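Local atomic coordinates of glycosyl hydrolases family 2, sugar binding domain protein (Bacteroides uniformis str. 3978 T3 ii, PDB entry 6D1P), a protein that probably acts as a beta-glucuronidase of glycoside hydrolase family 2, hydrolysing O-glycosidic bonds of glucuronides. Residues A[38-43]-A[60-65]; A[46-51]-A[163-168]. One frame throughout, in Å; residues are numbered along the deposited sequence.

How the contacts relate
The two contacts sit with their centres about 10 Å apart in the N-terminal beta domain that matches the family 2 sugar-binding domain. Their segments alternate in sequence: 38-43, then 46-51, 60-65 and 163-168. Contact 1 joins the loop after strand 35-38 to the loop before strand 65-67, at the edge of a six-stranded antiparallel sheet; contact 2 lays helix 45-49 on strand 162-169 of that sheet. They meet directly, since Asp41 OD1 makes a 2.8 Å salt bridge with Arg167 NE and Val48 packs against both Met42 and Trp64. Both also touch the second subunit, so this edge of the domain forms part of the dimer interface.

Contact 1 of 2, residues A[38-43]-A[60-65]; sequences IRQDMG and TVPLWQ
The benzo ring of Trp64 carries Ile38 CG2 on one face: this methyl stands 3.6 Å from the centroid of the six-membered ring and only 4° off its normal, a CH-pi contact. Met42 comes at the same indole obliquely, tip to tip, with CE 4.1 Å from CZ2 of Trp64. Met42 SD lies 5.4 Å from the centroid of the Trp64 six-membered ring, an oblique Met-aromatic contact. The setting is the edge of the antiparallel sheet in the sugar-binding domain, where Ile38 ends strand 35-38 and Gln65 opens its neighbour, strand 65-67. Ile38 holds CG1 anti to its backbone N (chi1 -171°), which turns CG2 over the indole and sends the extended CG1-CD1 arm across Pro62. That proline follows a cis peptide bond, and its CG also takes Met42, whose chain is bent at chi2 and chi3 so that SD comes within 4.0 Å. An alanine in place of Trp64 would remove the face under Ile38 CG2 and the ring carbon that Met42 CE meets, and would probably leave Ile38 and Met42 less tightly packed. The second subunit meets this patch, Asn84 of that chain donating ND2 to Leu63 O. The same carbonyl oxygen, Leu63 O, lies 3.5 Å from Ile38 CD1.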
loop_
_atom_site.group_PDB
_atom_site.type_symbol
_atom_site.label_atom_id
_atom_site.label_comp_id
_atom_site.label_asym_id
_atom_site.label_seq_id
_atom_site.Cartn_x
_atom_site.Cartn_y
_atom_site.Cartn_z
ATOM N N ILE A 38 11.033 -3.401 3.473
ATOM C CA ILE A 38 10.238 -2.671 2.486
ATOM C C ILE A 38 8.963 -3.456 2.228
ATOM O O ILE A 38 8.998 -4.683 2.115
ATOM C CB ILE A 38 11.021 -2.408 1.170
ATOM C CG1 ILE A 38 10.249 -1.462 0.269
ATOM C CG2 ILE A 38 11.291 -3.681 0.385
ATOM C CD1 ILE A 38 11.041 -1.041 -0.956
ATOM N N ARG A 39 7.838 -2.758 2.120
ATOM C CA ARG A 39 6.540 -3.428 2.014
ATOM C C ARG A 39 6.097 -3.602 0.552
ATOM O O ARG A 39 5.075 -3.089 0.095
ATOM C CB ARG A 39 5.495 -2.678 2.827
ATOM C CG ARG A 39 4.248 -3.506 3.007
ATOM C CD ARG A 39 3.328 -2.902 4.003
ATOM N NE ARG A 39 2.440 -1.910 3.397
ATOM C CZ ARG A 39 1.402 -1.386 4.047
ATOM N NH1 ARG A 39 1.130 -1.783 5.309
ATOM N NH2 ARG A 39 0.624 -0.493 3.444
ATOM N N GLN A 40 6.881 -4.390 -0.173
ATOM C CA GLN A 40 6.599 -4.725 -1.562
ATOM C C GLN A 40 7.574 -5.807 -1.982
ATOM O O GLN A 40 8.550 -6.096 -1.285
ATOM C CB GLN A 40 6.709 -3.520 -2.490
ATOM C CG GLN A 40 8.108 -2.917 -2.573
ATOM C CD GLN A 40 8.166 -1.793 -3.597
ATOM O OE1 GLN A 40 7.832 -0.646 -3.300
ATOM N NE2 GLN A 40 8.554 -2.124 -4.811
ATOM N N ASP A 41 7.269 -6.435 -3.105
ATOM C CA ASP A 41 8.179 -7.405 -3.670
ATOM C C ASP A 41 9.303 -6.655 -4.358
ATOM O O ASP A 41 9.137 -5.508 -4.779
ATOM C CB ASP A 41 7.456 -8.305 -4.671
ATOM C CG ASP A 41 8.023 -9.731 -4.719
ATOM O OD1 ASP A 41 8.879 -10.102 -3.882
ATOM O OD2 ASP A 41 7.607 -10.491 -5.616
ATOM N N MET A 42 10.450 -7.303 -4.475
ATOM C CA MET A 42 11.524 -6.736 -5.264
ATOM C C MET A 42 11.666 -7.532 -6.553
ATOM O O MET A 42 11.076 -8.603 -6.711
ATOM C CB MET A 42 12.813 -6.702 -4.447
ATOM C CG MET A 42 12.651 -5.819 -3.225
ATOM S SD MET A 42 12.467 -4.073 -3.690
ATOM C CE MET A 42 14.169 -3.698 -4.163
ATOM N N GLY A 43 12.447 -6.987 -7.490
ATOM C CA GLY A 43 12.483 -7.544 -8.827
ATOM C C GLY A 43 13.236 -8.847 -8.957
ATOM O O GLY A 43 13.066 -9.547 -9.960
ATOM N N THR A 60 19.185 3.404 -5.970
ATOM C CA THR A 60 18.923 4.068 -4.687
ATOM C C THR A 60 17.449 4.018 -4.301
ATOM O O THR A 60 17.116 4.282 -3.142
ATOM C CB THR A 60 19.380 5.538 -4.748
ATOM O OG1 THR A 60 20.733 5.593 -5.193
ATOM C CG2 THR A 60 19.297 6.225 -3.377
ATOM N N VAL A 61 16.568 3.716 -5.245
ATOM C CA VAL A 61 15.146 3.546 -4.970
ATOM C C VAL A 61 14.757 2.135 -5.394
ATOM O O VAL A 61 15.427 1.516 -6.240
ATOM C CB VAL A 61 14.292 4.626 -5.677
ATOM C CG1 VAL A 61 14.796 6.022 -5.315
ATOM C CG2 VAL A 61 14.274 4.415 -7.177
ATOM N N PRO A 62 13.676 1.578 -4.814
ATOM C CA PRO A 62 12.824 2.162 -3.766
ATOM C C PRO A 62 13.526 2.292 -2.415
ATOM O O PRO A 62 14.568 1.661 -2.202
ATOM C CB PRO A 62 11.647 1.174 -3.681
ATOM C CG PRO A 62 12.184 -0.117 -4.251
ATOM C CD PRO A 62 13.159 0.283 -5.295
ATOM N N LEU A 63 12.956 3.109 -1.527
ATOM C CA LEU A 63 13.534 3.376 -0.221
ATOM C C LEU A 63 13.095 2.306 0.763
ATOM O O LEU A 63 11.938 1.872 0.736
ATOM C CB LEU A 63 13.094 4.745 0.289
ATOM C CG LEU A 63 13.306 5.941 -0.637
ATOM C CD1 LEU A 63 12.931 7.248 0.045
ATOM C CD2 LEU A 63 14.751 5.977 -1.119
ATOM N N TRP A 64 14.016 1.896 1.637
ATOM C CA TRP A 64 13.748 0.929 2.694
ATOM C C TRP A 64 13.678 1.616 4.056
ATOM O O TRP A 64 14.173 2.729 4.261
ATOM C CB TRP A 64 14.824 -0.164 2.748
ATOM C CG TRP A 64 14.920 -1.045 1.535
ATOM C CD1 TRP A 64 15.156 -0.650 0.235
ATOM C CD2 TRP A 64 14.839 -2.480 1.508
ATOM N NE1 TRP A 64 15.198 -1.751 -0.591
ATOM C CE2 TRP A 64 15.008 -2.883 0.163
ATOM C CE3 TRP A 64 14.623 -3.458 2.484
ATOM C CZ2 TRP A 64 14.985 -4.227 -0.225
ATOM C CZ3 TRP A 64 14.595 -4.793 2.098
ATOM C CH2 TRP A 64 14.772 -5.164 0.749
ATOM N N GLN A 65 13.071 0.918 5.004
ATOM C CA GLN A 65 12.914 1.414 6.361
ATOM C C GLN A 65 13.923 0.726 7.253
ATOM O O GLN A 65 14.196 -0.466 7.079
ATOM C CB GLN A 65 11.507 1.138 6.897
ATOM C CG GLN A 65 10.381 1.653 6.025
ATOM C CD GLN A 65 9.055 1.000 6.362
ATOM O OE1 GLN A 65 8.751 0.758 7.531
ATOM N NE2 GLN A 65 8.267 0.689 5.333
#

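Contact 2 of 2, residues A[46-51]-A[163-168]; sequences WEVMRP and PIAIRC
Met49, Ala165 and Pro163 carry this contact, in which the short helix 45-49 lies against strand 162-169 of the sugar-binding domain's antiparallel sheet. Met49, at the end of the helix, does most of the work. Its CG is anti to the carbonyl carbon, a bend at chi2 (-66°) turns the chain, and chi3 near 173° then extends the terminal methyl. The sulfur thus comes to 3.8 Å from Pro163 CB, the side chain crossing the pyrrolidine at about a right angle, and the terminal methyl CE reaches obliquely on to Ala165, 3.7 Å from its CB. That single methyl of Ala165 is shared, because Val48, the preceding helical residue, sets CG1 3.8 Å from it. Strand alternation explains the choice of partners: Pro163 and Ala165 point at the helix, whereas Ile164 between them points away and packs on Leu109 of strand 106-111, which belongs to another sheet. The small alanine probably leaves room for the methionine tip and the valine branch to converge on one spot. The charged side chains of Glu47 and Arg50 lie away from this seam. They form a charge-only pair, Glu47 OE2 lying 3.6 Å from Arg50 NH2 but well out of the guanidinium plane, and both make salt bridges, Glu47 to Arg172 and Arg50 to Asp434, both of the second subunit. Between helix 45-49 and strand 162-169 the side-chain contacts are apolar, and the methionine methyl also rests on the backbone at Pro163 and Ile164, so shape and burial, rather than directional bonds, probably determine how these two elements fit together.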
loop_
_atom_site.group_PDB
_atom_site.type_symbol
_atom_site.label_atom_id
_atom_site.label_comp_id
_atom_site.label_asym_id
_atom_site.label_seq_id
_atom_site.Cartn_x
_atom_site.Cartn_y
_atom_site.Cartn_z
ATOM N N TRP A 46 18.750 -10.687 -6.598
ATOM C CA TRP A 46 19.890 -9.847 -6.946
ATOM C C TRP A 46 19.592 -8.384 -6.655
ATOM O O TRP A 46 20.425 -7.677 -6.071
ATOM C CB TRP A 46 20.275 -10.032 -8.412
ATOM C CG TRP A 46 21.281 -9.013 -8.879
ATOM C CD1 TRP A 46 21.119 -8.097 -9.880
ATOM C CD2 TRP A 46 22.588 -8.776 -8.329
ATOM N NE1 TRP A 46 22.246 -7.308 -9.993
ATOM C CE2 TRP A 46 23.163 -7.709 -9.058
ATOM C CE3 TRP A 46 23.329 -9.367 -7.298
ATOM C CZ2 TRP A 46 24.443 -7.223 -8.791
ATOM C CZ3 TRP A 46 24.596 -8.883 -7.031
ATOM C CH2 TRP A 46 25.144 -7.814 -7.776
ATOM N N GLU A 47 18.398 -7.920 -7.038
ATOM C CA GLU A 47 18.028 -6.535 -6.782
ATOM C C GLU A 47 18.029 -6.217 -5.288
ATOM O O GLU A 47 18.271 -5.067 -4.895
ATOM C CB GLU A 47 16.660 -6.237 -7.397
ATOM C CG GLU A 47 16.466 -4.758 -7.699
ATOM C CD GLU A 47 15.044 -4.409 -8.098
ATOM O OE1 GLU A 47 14.098 -4.805 -7.366
ATOM O OE2 GLU A 47 14.875 -3.730 -9.145
ATOM N N VAL A 48 17.776 -7.215 -4.443
ATOM C CA VAL A 48 17.837 -6.996 -3.000
ATOM C C VAL A 48 19.282 -6.898 -2.546
ATOM O O VAL A 48 19.607 -6.137 -1.627
ATOM C CB VAL A 48 17.092 -8.131 -2.269
ATOM C CG1 VAL A 48 17.301 -8.067 -0.731
ATOM C CG2 VAL A 48 15.615 -8.112 -2.627
ATOM N N MET A 49 20.158 -7.659 -3.182
ATOM C CA MET A 49 21.535 -7.820 -2.743
ATOM C C MET A 49 22.505 -6.869 -3.436
ATOM O O MET A 49 23.620 -6.684 -2.941
ATOM C CB MET A 49 21.974 -9.272 -2.988
ATOM C CG MET A 49 21.284 -10.289 -2.068
ATOM S SD MET A 49 21.824 -9.968 -0.398
ATOM C CE MET A 49 20.806 -11.073 0.582
ATOM N N ARG A 50 22.108 -6.252 -4.547
ATOM C CA ARG A 50 23.056 -5.523 -5.377
ATOM C C ARG A 50 23.603 -4.296 -4.643
ATOM O O ARG A 50 22.970 -3.775 -3.724
ATOM C CB ARG A 50 22.394 -5.115 -6.691
ATOM C CG ARG A 50 21.455 -3.928 -6.604
ATOM C CD ARG A 50 20.962 -3.587 -8.000
ATOM N NE ARG A 50 19.725 -2.817 -7.993
ATOM C CZ ARG A 50 19.040 -2.546 -9.092
ATOM N NH1 ARG A 50 19.488 -2.979 -10.260
ATOM N NH2 ARG A 50 17.914 -1.856 -9.028
ATOM N N PRO A 51 24.789 -3.823 -5.031
ATOM C CA PRO A 51 25.420 -2.703 -4.324
ATOM C C PRO A 51 24.988 -1.345 -4.862
ATOM O O PRO A 51 24.471 -1.215 -5.971
ATOM C CB PRO A 51 26.909 -2.936 -4.592
ATOM C CG PRO A 51 26.923 -3.552 -5.957
ATOM C CD PRO A 51 25.659 -4.354 -6.097
ATOM N N PRO A 163 25.337 -11.485 4.228
ATOM C CA PRO A 163 24.061 -10.829 3.919
ATOM C C PRO A 163 22.876 -11.787 3.945
ATOM O O PRO A 163 22.879 -12.848 3.303
ATOM C CB PRO A 163 24.293 -10.251 2.511
ATOM C CG PRO A 163 25.583 -10.894 1.991
ATOM C CD PRO A 163 26.025 -11.924 3.006
ATOM N N ILE A 164 21.853 -11.400 4.701
ATOM C CA ILE A 164 20.643 -12.186 4.907
ATOM C C ILE A 164 19.464 -11.400 4.346
ATOM O O ILE A 164 19.351 -10.192 4.574
ATOM C CB ILE A 164 20.439 -12.489 6.403
ATOM C CG1 ILE A 164 21.588 -13.348 6.915
ATOM C CG2 ILE A 164 19.098 -13.197 6.670
ATOM C CD1 ILE A 164 21.733 -14.647 6.159
ATOM N N ALA A 165 18.588 -12.074 3.616
ATOM C CA ALA A 165 17.329 -11.469 3.224
ATOM C C ALA A 165 16.214 -12.471 3.446
ATOM O O ALA A 165 16.399 -13.679 3.259
ATOM C CB ALA A 165 17.333 -10.993 1.763
ATOM N N ILE A 166 15.057 -11.961 3.859
ATOM C CA ILE A 166 13.897 -12.787 4.152
ATOM C C ILE A 166 12.680 -12.144 3.517
ATOM O O ILE A 166 12.380 -10.975 3.795
ATOM C CB ILE A 166 13.679 -12.957 5.657
ATOM C CG1 ILE A 166 14.942 -13.523 6.288
ATOM C CG2 ILE A 166 12.499 -13.886 5.888
ATOM C CD1 ILE A 166 14.942 -13.466 7.769
ATOM N N ARG A 167 11.978 -12.907 2.681
ATOM C CA ARG A 167 10.748 -12.460 2.041
ATOM C C ARG A 167 9.573 -13.049 2.811
ATOM O O ARG A 167 9.488 -14.271 2.968
ATOM C CB ARG A 167 10.715 -12.894 0.576
ATOM C CG ARG A 167 9.488 -12.451 -0.228
ATOM C CD ARG A 167 9.515 -13.068 -1.645
ATOM N NE ARG A 167 8.475 -12.567 -2.549
ATOM C CZ ARG A 167 7.230 -13.036 -2.596
ATOM N NH1 ARG A 167 6.842 -14.008 -1.770
ATOM N NH2 ARG A 167 6.362 -12.533 -3.455
ATOM N N CYS A 168 8.686 -12.188 3.315
ATOM C CA CYS A 168 7.446 -12.619 3.953
ATOM C C CYS A 168 6.258 -12.180 3.117
ATOM O O CYS A 168 6.280 -11.117 2.498
ATOM C CB CYS A 168 7.289 -12.048 5.366
ATOM S SG CYS A 168 8.399 -12.791 6.549
#